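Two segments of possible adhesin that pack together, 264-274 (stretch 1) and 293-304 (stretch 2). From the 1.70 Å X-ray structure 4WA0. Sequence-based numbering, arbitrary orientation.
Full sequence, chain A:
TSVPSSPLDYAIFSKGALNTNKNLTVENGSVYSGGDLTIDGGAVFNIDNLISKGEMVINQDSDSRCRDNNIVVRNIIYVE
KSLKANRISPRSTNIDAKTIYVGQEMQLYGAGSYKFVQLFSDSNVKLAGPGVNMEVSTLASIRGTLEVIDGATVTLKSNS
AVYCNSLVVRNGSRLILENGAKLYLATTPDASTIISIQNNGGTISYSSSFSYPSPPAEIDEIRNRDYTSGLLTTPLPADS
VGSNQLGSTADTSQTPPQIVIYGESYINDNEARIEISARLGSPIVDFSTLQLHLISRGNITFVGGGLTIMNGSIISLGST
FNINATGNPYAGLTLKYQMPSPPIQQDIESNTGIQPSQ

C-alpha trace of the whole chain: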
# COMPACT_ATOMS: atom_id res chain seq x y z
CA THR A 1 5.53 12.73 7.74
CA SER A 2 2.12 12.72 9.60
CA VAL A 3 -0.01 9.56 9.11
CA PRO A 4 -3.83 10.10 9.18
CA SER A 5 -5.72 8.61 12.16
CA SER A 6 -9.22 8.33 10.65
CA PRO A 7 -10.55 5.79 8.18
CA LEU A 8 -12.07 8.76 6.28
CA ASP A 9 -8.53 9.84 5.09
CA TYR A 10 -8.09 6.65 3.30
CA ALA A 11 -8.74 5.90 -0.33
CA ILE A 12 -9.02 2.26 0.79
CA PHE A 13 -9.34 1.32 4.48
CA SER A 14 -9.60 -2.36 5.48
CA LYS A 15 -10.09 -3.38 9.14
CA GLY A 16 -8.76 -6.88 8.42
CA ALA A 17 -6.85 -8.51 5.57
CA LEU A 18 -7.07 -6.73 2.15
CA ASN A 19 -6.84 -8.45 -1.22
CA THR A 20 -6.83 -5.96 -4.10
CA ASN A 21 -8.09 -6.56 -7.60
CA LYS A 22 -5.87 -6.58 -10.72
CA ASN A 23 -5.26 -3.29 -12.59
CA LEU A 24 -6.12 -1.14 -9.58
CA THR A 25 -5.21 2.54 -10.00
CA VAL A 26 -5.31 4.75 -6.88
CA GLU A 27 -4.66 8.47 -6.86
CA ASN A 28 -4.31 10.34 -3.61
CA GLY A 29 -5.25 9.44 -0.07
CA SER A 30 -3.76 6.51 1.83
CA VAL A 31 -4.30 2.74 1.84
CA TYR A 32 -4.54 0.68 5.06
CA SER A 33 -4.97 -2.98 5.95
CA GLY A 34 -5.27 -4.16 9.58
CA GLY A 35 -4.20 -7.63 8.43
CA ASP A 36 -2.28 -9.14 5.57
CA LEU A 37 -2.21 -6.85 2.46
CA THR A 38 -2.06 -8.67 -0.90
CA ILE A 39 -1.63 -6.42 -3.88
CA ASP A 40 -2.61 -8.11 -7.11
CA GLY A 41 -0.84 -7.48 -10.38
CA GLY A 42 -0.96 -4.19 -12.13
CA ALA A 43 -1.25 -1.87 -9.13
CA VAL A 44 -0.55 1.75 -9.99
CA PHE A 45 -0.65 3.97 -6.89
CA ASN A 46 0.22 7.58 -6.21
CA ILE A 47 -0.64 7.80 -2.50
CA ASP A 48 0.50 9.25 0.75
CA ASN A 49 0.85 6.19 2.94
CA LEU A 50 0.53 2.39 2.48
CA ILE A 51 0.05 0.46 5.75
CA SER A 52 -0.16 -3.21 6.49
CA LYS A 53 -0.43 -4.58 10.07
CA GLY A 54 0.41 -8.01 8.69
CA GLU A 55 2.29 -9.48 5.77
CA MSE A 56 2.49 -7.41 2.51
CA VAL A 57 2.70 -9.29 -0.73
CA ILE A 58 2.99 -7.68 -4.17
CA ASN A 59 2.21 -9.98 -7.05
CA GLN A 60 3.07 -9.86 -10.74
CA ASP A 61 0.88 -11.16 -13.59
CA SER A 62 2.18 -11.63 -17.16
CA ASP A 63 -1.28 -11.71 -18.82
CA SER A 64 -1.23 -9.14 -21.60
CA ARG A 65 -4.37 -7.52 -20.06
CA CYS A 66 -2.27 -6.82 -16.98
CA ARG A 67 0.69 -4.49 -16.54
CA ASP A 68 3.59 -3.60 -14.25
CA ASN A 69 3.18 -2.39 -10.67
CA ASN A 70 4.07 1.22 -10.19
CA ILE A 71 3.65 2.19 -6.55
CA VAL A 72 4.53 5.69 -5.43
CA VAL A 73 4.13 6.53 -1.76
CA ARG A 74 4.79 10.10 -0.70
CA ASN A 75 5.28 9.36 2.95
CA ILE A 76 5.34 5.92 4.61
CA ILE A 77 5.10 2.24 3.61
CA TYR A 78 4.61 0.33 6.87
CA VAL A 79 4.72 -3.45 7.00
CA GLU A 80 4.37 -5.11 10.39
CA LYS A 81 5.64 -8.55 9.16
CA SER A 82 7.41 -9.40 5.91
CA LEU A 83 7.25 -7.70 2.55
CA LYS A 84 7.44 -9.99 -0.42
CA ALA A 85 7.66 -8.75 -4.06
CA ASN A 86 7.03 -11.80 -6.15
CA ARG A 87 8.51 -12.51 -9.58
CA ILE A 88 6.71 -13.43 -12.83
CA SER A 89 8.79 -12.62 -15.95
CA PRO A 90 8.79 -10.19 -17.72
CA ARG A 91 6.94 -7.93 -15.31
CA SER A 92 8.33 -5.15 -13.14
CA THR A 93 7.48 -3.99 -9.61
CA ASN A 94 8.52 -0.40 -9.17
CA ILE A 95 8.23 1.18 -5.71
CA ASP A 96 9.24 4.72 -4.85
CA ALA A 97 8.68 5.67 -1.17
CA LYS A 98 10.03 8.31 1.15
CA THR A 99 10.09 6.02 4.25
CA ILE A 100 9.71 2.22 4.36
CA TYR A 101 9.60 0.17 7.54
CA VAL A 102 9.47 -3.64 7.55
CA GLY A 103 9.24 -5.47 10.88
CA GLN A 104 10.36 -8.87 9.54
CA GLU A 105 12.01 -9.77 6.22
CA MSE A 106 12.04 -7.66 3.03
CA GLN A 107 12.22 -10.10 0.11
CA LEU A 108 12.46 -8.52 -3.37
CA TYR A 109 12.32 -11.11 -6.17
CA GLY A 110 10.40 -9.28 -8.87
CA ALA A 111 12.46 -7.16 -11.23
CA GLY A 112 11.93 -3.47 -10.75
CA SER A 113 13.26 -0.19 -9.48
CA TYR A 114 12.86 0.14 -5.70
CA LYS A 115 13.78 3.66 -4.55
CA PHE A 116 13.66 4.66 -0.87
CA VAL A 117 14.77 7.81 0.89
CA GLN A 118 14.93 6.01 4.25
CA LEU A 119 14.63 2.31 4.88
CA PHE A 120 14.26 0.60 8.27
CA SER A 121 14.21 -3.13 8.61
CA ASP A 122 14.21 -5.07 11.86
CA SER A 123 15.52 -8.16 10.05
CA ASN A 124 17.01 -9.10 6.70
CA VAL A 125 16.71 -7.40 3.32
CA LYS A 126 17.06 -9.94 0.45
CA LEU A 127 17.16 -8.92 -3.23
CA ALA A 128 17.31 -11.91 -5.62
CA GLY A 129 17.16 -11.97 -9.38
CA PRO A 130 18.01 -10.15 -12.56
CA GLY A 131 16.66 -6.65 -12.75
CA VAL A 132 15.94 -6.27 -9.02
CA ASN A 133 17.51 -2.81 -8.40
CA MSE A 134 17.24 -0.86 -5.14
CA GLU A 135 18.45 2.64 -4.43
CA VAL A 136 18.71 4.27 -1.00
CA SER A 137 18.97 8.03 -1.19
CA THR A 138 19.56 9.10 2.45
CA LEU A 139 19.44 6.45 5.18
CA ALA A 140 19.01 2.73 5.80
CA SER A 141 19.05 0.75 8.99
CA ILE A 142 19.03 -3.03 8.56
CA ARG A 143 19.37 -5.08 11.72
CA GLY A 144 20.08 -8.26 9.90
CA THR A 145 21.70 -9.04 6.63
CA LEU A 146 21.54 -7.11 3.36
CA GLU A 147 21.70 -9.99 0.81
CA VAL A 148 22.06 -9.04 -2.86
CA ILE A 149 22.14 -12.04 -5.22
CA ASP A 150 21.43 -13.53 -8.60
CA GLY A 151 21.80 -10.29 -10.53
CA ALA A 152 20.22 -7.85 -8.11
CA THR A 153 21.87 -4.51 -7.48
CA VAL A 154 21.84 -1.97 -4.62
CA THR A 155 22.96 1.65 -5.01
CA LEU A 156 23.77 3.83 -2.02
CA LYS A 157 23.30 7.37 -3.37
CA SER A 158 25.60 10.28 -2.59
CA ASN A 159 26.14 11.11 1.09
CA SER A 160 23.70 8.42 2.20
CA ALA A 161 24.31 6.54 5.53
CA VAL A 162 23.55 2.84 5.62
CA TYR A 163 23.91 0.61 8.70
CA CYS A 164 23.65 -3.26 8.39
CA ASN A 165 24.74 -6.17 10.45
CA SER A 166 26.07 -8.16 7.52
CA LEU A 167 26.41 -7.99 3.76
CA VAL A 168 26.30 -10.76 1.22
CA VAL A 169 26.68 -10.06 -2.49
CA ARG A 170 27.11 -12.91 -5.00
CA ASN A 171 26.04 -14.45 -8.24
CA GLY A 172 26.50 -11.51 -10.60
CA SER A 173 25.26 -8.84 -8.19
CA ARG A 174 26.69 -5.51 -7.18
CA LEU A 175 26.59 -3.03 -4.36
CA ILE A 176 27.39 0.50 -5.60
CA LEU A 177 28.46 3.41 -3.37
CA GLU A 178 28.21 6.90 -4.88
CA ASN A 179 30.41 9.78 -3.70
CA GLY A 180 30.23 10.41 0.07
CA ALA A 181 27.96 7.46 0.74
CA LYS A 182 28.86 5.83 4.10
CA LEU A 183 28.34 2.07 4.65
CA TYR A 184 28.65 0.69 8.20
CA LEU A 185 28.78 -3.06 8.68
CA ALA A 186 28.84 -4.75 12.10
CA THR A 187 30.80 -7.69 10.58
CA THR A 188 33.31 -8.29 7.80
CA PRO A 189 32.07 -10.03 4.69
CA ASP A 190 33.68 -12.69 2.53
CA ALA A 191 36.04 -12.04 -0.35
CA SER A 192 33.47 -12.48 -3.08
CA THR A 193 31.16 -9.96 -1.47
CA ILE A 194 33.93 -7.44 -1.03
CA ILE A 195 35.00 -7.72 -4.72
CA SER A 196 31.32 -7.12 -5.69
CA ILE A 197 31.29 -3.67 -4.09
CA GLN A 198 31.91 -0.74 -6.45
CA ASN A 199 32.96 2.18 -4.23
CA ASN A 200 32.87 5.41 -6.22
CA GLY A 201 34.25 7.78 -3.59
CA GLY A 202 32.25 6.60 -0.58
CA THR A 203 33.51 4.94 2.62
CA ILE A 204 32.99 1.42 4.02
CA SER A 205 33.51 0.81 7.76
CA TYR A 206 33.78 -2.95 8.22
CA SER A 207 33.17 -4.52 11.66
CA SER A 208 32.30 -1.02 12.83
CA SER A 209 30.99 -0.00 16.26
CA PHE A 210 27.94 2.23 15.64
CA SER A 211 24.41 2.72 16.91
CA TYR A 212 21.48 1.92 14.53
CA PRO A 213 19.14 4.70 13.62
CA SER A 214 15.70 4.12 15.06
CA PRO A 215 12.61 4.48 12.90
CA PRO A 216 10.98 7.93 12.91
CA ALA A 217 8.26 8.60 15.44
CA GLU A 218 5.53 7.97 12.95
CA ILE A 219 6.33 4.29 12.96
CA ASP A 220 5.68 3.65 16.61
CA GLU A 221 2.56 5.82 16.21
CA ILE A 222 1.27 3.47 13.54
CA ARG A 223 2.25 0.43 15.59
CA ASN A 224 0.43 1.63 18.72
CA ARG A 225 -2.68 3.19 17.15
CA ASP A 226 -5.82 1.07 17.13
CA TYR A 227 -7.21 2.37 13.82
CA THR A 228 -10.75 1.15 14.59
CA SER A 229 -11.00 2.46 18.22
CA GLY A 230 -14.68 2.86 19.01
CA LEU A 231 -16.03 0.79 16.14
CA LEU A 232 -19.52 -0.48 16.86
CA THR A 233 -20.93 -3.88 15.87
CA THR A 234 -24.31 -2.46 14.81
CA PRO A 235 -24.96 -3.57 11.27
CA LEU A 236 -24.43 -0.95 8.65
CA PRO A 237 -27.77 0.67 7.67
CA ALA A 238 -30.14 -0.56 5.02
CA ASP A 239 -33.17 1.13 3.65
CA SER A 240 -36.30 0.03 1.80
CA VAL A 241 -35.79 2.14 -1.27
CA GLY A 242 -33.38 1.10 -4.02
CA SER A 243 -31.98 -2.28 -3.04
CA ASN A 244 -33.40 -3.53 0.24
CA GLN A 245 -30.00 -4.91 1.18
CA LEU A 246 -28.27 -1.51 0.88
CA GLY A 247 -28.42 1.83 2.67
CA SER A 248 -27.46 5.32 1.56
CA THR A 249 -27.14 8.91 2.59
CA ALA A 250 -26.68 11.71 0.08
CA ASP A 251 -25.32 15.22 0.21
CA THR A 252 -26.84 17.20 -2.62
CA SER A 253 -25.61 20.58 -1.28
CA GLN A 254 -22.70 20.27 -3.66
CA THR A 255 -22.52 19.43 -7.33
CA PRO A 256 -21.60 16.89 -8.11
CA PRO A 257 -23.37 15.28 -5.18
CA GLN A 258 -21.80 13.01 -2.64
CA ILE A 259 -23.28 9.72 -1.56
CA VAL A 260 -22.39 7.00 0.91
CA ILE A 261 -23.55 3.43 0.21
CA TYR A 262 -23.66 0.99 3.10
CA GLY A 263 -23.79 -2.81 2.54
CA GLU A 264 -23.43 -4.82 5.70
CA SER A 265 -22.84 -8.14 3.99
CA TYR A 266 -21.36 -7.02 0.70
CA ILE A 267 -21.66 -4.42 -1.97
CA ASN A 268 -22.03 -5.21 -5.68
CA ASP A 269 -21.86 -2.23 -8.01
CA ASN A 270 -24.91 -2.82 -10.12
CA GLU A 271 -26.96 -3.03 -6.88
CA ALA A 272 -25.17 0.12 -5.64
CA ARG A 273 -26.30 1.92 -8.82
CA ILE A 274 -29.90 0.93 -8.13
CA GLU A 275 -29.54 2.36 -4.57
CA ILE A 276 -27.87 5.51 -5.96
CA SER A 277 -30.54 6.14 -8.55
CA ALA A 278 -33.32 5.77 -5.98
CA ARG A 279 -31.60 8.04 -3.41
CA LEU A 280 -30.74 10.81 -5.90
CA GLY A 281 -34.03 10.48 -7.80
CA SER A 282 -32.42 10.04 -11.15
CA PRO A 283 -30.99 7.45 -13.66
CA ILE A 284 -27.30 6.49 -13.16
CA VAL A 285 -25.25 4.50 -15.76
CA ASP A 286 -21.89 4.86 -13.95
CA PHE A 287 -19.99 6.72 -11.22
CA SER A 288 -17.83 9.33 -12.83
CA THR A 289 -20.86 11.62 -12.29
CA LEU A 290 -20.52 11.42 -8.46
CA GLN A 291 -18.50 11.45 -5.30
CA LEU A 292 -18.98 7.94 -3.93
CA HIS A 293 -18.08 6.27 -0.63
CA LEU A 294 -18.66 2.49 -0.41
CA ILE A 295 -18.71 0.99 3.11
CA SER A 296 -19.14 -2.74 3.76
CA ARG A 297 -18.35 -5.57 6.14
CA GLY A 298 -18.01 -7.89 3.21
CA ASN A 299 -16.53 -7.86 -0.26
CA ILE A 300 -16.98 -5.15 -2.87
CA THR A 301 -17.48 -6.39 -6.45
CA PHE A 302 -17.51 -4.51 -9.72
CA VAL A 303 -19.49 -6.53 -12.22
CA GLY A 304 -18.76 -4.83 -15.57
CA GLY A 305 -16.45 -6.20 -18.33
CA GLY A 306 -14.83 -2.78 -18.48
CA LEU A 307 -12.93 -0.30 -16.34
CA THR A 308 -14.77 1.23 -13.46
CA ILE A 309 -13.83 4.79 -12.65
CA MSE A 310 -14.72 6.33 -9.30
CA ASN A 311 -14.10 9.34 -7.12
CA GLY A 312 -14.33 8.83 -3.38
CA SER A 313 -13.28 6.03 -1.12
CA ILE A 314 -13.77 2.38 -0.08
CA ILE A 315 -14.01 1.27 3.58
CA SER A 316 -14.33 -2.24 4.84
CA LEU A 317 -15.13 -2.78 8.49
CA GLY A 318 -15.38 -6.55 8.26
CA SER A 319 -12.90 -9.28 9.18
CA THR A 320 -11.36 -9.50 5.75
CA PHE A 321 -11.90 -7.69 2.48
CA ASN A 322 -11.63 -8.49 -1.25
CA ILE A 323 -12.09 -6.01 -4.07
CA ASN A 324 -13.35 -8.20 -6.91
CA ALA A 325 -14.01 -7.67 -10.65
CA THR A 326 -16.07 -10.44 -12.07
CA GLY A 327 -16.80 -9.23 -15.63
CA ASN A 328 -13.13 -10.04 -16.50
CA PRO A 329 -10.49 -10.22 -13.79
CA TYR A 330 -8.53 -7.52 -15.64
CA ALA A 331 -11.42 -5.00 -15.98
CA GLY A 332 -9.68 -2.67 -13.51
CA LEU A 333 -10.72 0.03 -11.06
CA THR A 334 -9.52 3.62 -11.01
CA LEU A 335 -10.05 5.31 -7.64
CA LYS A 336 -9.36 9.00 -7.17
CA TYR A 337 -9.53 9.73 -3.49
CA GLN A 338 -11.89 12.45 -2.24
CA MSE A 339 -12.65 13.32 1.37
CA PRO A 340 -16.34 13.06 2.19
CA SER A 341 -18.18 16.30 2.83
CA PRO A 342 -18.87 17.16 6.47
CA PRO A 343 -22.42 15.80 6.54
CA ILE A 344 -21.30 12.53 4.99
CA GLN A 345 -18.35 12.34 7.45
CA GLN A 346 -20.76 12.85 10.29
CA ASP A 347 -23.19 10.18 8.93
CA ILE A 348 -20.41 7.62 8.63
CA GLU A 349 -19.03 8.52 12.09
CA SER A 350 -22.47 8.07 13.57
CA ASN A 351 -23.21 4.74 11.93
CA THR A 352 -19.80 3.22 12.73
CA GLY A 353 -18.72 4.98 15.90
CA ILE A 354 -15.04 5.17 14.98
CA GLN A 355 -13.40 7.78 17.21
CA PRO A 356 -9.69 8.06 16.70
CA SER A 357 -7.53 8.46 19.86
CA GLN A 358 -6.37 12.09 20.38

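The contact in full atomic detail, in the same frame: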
# COMPACT_ATOMS: atom_id res chain seq x y z
N GLU A 264 -23.99 -4.04 4.63
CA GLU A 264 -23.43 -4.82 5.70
C GLU A 264 -22.71 -6.07 5.21
O GLU A 264 -21.53 -6.29 5.50
CB GLU A 264 -24.49 -5.18 6.75
CG GLU A 264 -24.03 -6.13 7.84
CD GLU A 264 -23.03 -5.55 8.84
OE1 GLU A 264 -22.69 -4.33 8.75
OE2 GLU A 264 -22.57 -6.27 9.74
N SER A 265 -23.40 -6.87 4.44
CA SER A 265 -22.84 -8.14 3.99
C SER A 265 -21.89 -8.11 2.82
O SER A 265 -21.04 -9.02 2.67
CB SER A 265 -24.02 -9.12 3.66
OG SER A 265 -24.81 -9.38 4.83
N TYR A 266 -22.06 -7.13 1.93
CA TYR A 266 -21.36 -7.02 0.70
C TYR A 266 -21.93 -5.78 -0.00
O TYR A 266 -23.01 -5.26 0.32
CB TYR A 266 -21.48 -8.26 -0.23
CG TYR A 266 -22.92 -8.78 -0.42
CD1 TYR A 266 -23.78 -8.19 -1.35
CD2 TYR A 266 -23.38 -9.88 0.27
CE1 TYR A 266 -25.07 -8.66 -1.50
CE2 TYR A 266 -24.71 -10.28 0.18
CZ TYR A 266 -25.50 -9.74 -0.75
OH TYR A 266 -26.77 -10.14 -0.92
N ILE A 267 -21.15 -5.29 -0.97
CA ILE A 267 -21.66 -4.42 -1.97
C ILE A 267 -21.26 -4.90 -3.37
O ILE A 267 -20.08 -5.07 -3.67
CB ILE A 267 -21.24 -2.91 -1.81
CG1 ILE A 267 -21.61 -2.36 -0.45
CG2 ILE A 267 -21.82 -2.11 -2.94
CD1 ILE A 267 -20.91 -1.04 -0.10
N ASN A 268 -22.24 -4.97 -4.25
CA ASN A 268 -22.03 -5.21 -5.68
C ASN A 268 -22.46 -3.98 -6.49
O ASN A 268 -23.47 -3.35 -6.15
CB ASN A 268 -22.82 -6.46 -6.16
CG ASN A 268 -22.44 -7.66 -5.38
OD1 ASN A 268 -21.25 -7.88 -5.09
ND2 ASN A 268 -23.45 -8.43 -4.90
N ASP A 269 -21.67 -3.59 -7.49
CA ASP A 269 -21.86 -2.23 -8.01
C ASP A 269 -23.12 -2.00 -8.77
O ASP A 269 -23.66 -0.89 -8.71
CB ASP A 269 -20.65 -1.70 -8.71
CG ASP A 269 -20.41 -2.34 -10.03
OD1 ASP A 269 -20.78 -3.50 -10.26
OD2 ASP A 269 -19.79 -1.62 -10.86
N ASN A 270 -23.64 -3.02 -9.45
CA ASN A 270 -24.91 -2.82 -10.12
C ASN A 270 -26.06 -2.60 -9.11
O ASN A 270 -26.98 -1.79 -9.36
CB ASN A 270 -25.16 -3.99 -11.02
CG ASN A 270 -25.32 -5.27 -10.22
OD1 ASN A 270 -24.50 -5.59 -9.39
ND2 ASN A 270 -26.43 -5.96 -10.42
N GLU A 271 -26.07 -3.31 -7.98
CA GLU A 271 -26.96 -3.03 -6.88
C GLU A 271 -26.74 -1.64 -6.21
O GLU A 271 -27.71 -0.94 -5.84
CB GLU A 271 -26.86 -4.13 -5.79
CG GLU A 271 -27.48 -5.43 -6.34
CD GLU A 271 -26.95 -6.74 -5.76
OE1 GLU A 271 -25.92 -6.74 -5.06
OE2 GLU A 271 -27.56 -7.81 -6.13
N ALA A 272 -25.48 -1.23 -6.11
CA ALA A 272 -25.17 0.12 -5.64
C ALA A 272 -25.77 1.19 -6.58
O ALA A 272 -26.39 2.18 -6.11
CB ALA A 272 -23.68 0.36 -5.45
N ARG A 273 -25.69 0.96 -7.87
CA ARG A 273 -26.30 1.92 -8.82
C ARG A 273 -27.82 2.00 -8.68
O ARG A 273 -28.38 3.10 -8.80
CB ARG A 273 -25.95 1.60 -10.24
CG ARG A 273 -24.49 1.86 -10.66
CD ARG A 273 -24.26 1.72 -12.20
NE ARG A 273 -24.06 0.34 -12.65
CZ ARG A 273 -22.93 -0.38 -12.49
NH1 ARG A 273 -21.86 0.18 -11.94
NH2 ARG A 273 -22.87 -1.67 -12.89
N ILE A 274 -28.49 0.89 -8.40
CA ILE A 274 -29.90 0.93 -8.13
C ILE A 274 -30.22 1.74 -6.87
O ILE A 274 -31.13 2.61 -6.91
CB ILE A 274 -30.47 -0.50 -8.01
CG1 ILE A 274 -30.42 -1.16 -9.40
CG2 ILE A 274 -31.88 -0.44 -7.39
CD1 ILE A 274 -30.60 -2.66 -9.40
N HIS A 293 -18.74 6.93 -1.73
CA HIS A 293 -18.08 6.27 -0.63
C HIS A 293 -18.81 4.94 -0.39
O HIS A 293 -19.97 4.95 -0.15
CB HIS A 293 -18.08 7.15 0.59
CG HIS A 293 -17.49 8.49 0.31
ND1 HIS A 293 -16.13 8.66 0.29
CD2 HIS A 293 -18.03 9.66 -0.08
CE1 HIS A 293 -15.86 9.90 -0.10
NE2 HIS A 293 -16.98 10.51 -0.35
N LEU A 294 -18.08 3.83 -0.51
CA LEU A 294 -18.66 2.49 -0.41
C LEU A 294 -18.14 1.93 0.92
O LEU A 294 -16.91 1.88 1.14
CB LEU A 294 -18.14 1.63 -1.55
CG LEU A 294 -18.58 2.03 -2.95
CD1 LEU A 294 -17.87 1.16 -3.98
CD2 LEU A 294 -20.08 2.09 -3.19
N ILE A 295 -19.05 1.51 1.79
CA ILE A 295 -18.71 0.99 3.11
C ILE A 295 -19.44 -0.34 3.33
O ILE A 295 -20.67 -0.39 3.18
CB ILE A 295 -19.07 1.97 4.22
CG1 ILE A 295 -18.53 3.39 3.87
CG2 ILE A 295 -18.56 1.47 5.55
CD1 ILE A 295 -18.58 4.35 4.97
N SER A 296 -18.64 -1.37 3.60
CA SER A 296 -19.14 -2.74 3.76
C SER A 296 -18.45 -3.50 4.88
O SER A 296 -17.29 -3.14 5.34
CB SER A 296 -19.00 -3.42 2.42
OG SER A 296 -19.71 -4.65 2.42
N ARG A 297 -19.09 -4.59 5.35
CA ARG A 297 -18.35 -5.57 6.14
C ARG A 297 -18.13 -6.85 5.39
O ARG A 297 -17.75 -7.85 5.99
CB ARG A 297 -19.03 -5.87 7.49
CG ARG A 297 -19.03 -4.67 8.42
CD ARG A 297 -19.28 -5.07 9.85
NE ARG A 297 -19.03 -4.01 10.83
CZ ARG A 297 -19.91 -3.11 11.25
NH1 ARG A 297 -21.10 -2.99 10.73
NH2 ARG A 297 -19.53 -2.25 12.21
N GLY A 298 -18.38 -6.83 4.11
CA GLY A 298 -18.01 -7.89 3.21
C GLY A 298 -17.30 -7.39 2.00
O GLY A 298 -16.64 -6.33 2.04
N ASN A 299 -17.33 -8.19 0.95
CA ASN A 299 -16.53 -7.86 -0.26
C ASN A 299 -17.24 -6.85 -1.11
O ASN A 299 -18.47 -6.69 -1.02
CB ASN A 299 -16.27 -9.07 -1.09
CG ASN A 299 -15.39 -10.10 -0.35
OD1 ASN A 299 -14.60 -9.79 0.52
ND2 ASN A 299 -15.60 -11.37 -0.72
N ILE A 300 -16.47 -6.11 -1.88
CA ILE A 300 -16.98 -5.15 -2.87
C ILE A 300 -16.62 -5.62 -4.23
O ILE A 300 -15.43 -5.82 -4.52
CB ILE A 300 -16.51 -3.69 -2.53
CG1 ILE A 300 -17.09 -3.33 -1.16
CG2 ILE A 300 -16.86 -2.69 -3.64
CD1 ILE A 300 -16.62 -1.98 -0.68
N THR A 301 -17.64 -5.78 -5.11
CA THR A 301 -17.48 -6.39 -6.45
C THR A 301 -17.99 -5.43 -7.49
O THR A 301 -19.06 -4.85 -7.37
CB THR A 301 -18.23 -7.72 -6.55
OG1 THR A 301 -17.77 -8.53 -5.48
CG2 THR A 301 -17.97 -8.48 -7.89
N PHE A 302 -17.22 -5.36 -8.55
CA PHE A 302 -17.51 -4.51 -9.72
C PHE A 302 -17.79 -5.51 -10.80
O PHE A 302 -16.97 -6.42 -11.06
CB PHE A 302 -16.33 -3.58 -10.04
CG PHE A 302 -16.06 -2.58 -8.98
CD1 PHE A 302 -16.79 -1.43 -8.83
CD2 PHE A 302 -15.07 -2.84 -8.03
CE1 PHE A 302 -16.54 -0.52 -7.80
CE2 PHE A 302 -14.86 -1.95 -7.01
CZ PHE A 302 -15.57 -0.80 -6.87
N VAL A 303 -19.02 -5.45 -11.34
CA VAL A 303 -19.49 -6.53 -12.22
C VAL A 303 -19.32 -6.30 -13.72
O VAL A 303 -19.38 -7.26 -14.48
CB VAL A 303 -20.96 -7.00 -11.94
CG1 VAL A 303 -21.10 -7.45 -10.49
CG2 VAL A 303 -21.95 -5.90 -12.22
N GLY A 304 -19.07 -5.07 -14.13
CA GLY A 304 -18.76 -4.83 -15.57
C GLY A 304 -17.57 -5.53 -16.25
O GLY A 304 -16.54 -5.82 -15.64
O HOH W 1 -20.77 -9.13 6.64
O HOH W 2 -18.92 -10.64 0.69
O HOH W 3 -19.81 -10.50 5.03
O HOH W 4 -19.39 -8.23 -3.25
O HOH W 5 -18.53 -2.23 -12.84

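The most unusual feature of this contact is the way D269 carries a short parallel strand pairing past the point where stretch 1 turns into a helix. Its backbone N donates to T301 O (2.9 Å, N-H...O angle 138°), and its side-chain OD1 then accepts from V303 N (2.8 Å, 161°), taking the place a main-chain carbonyl would occupy in a continuing ladder. The chi1 of 72° (p) fits this role, and CA-to-CB points toward stretch 2. The other carboxylate oxygen, OD2, forms a salt bridge with R273 NH1 (2.9 Å), one helical turn on, and takes a bond from water 5 at 2.4 Å; that water accepts from G304 N at 3.2 Å.

Before the helix, strands 266-268 and 299-302 run 7° from parallel, their axes approaching to 4.8 Å. I267 supplies both bonds of the central pairing: its N donates to N299 O (3.0 Å, 161°), and its O accepts from T301 N (2.9 Å, 159°). I300 CA also lies 3.2 Å from I267 O, in a CA-H...O contact.

I267 and I300 share one face of the sheet, where I267 CB lies 4.2 Å from I300 CG1. The buried I267 side chain also reaches strand 293-296, with CD1 4.1 Å from L294 CB. On the other face, N268 and T301 are linked by water 4, which donates to N268 OD1 (2.6 Å) and lies 2.8 Å from T301 OG1 in a hydrogen bond.

At the opposite end, E264 holds R297 twice: E264 O accepts from R297 N (3.0 Å, 136°), while E264 OE1 meets R297 NH1 in a salt bridge (2.9 Å), near the guanidinium plane. Next to it, G298 CA approaches S265 O to 3.3 Å; an ideal CB there would fall 1.8 Å from S265 O, a clash.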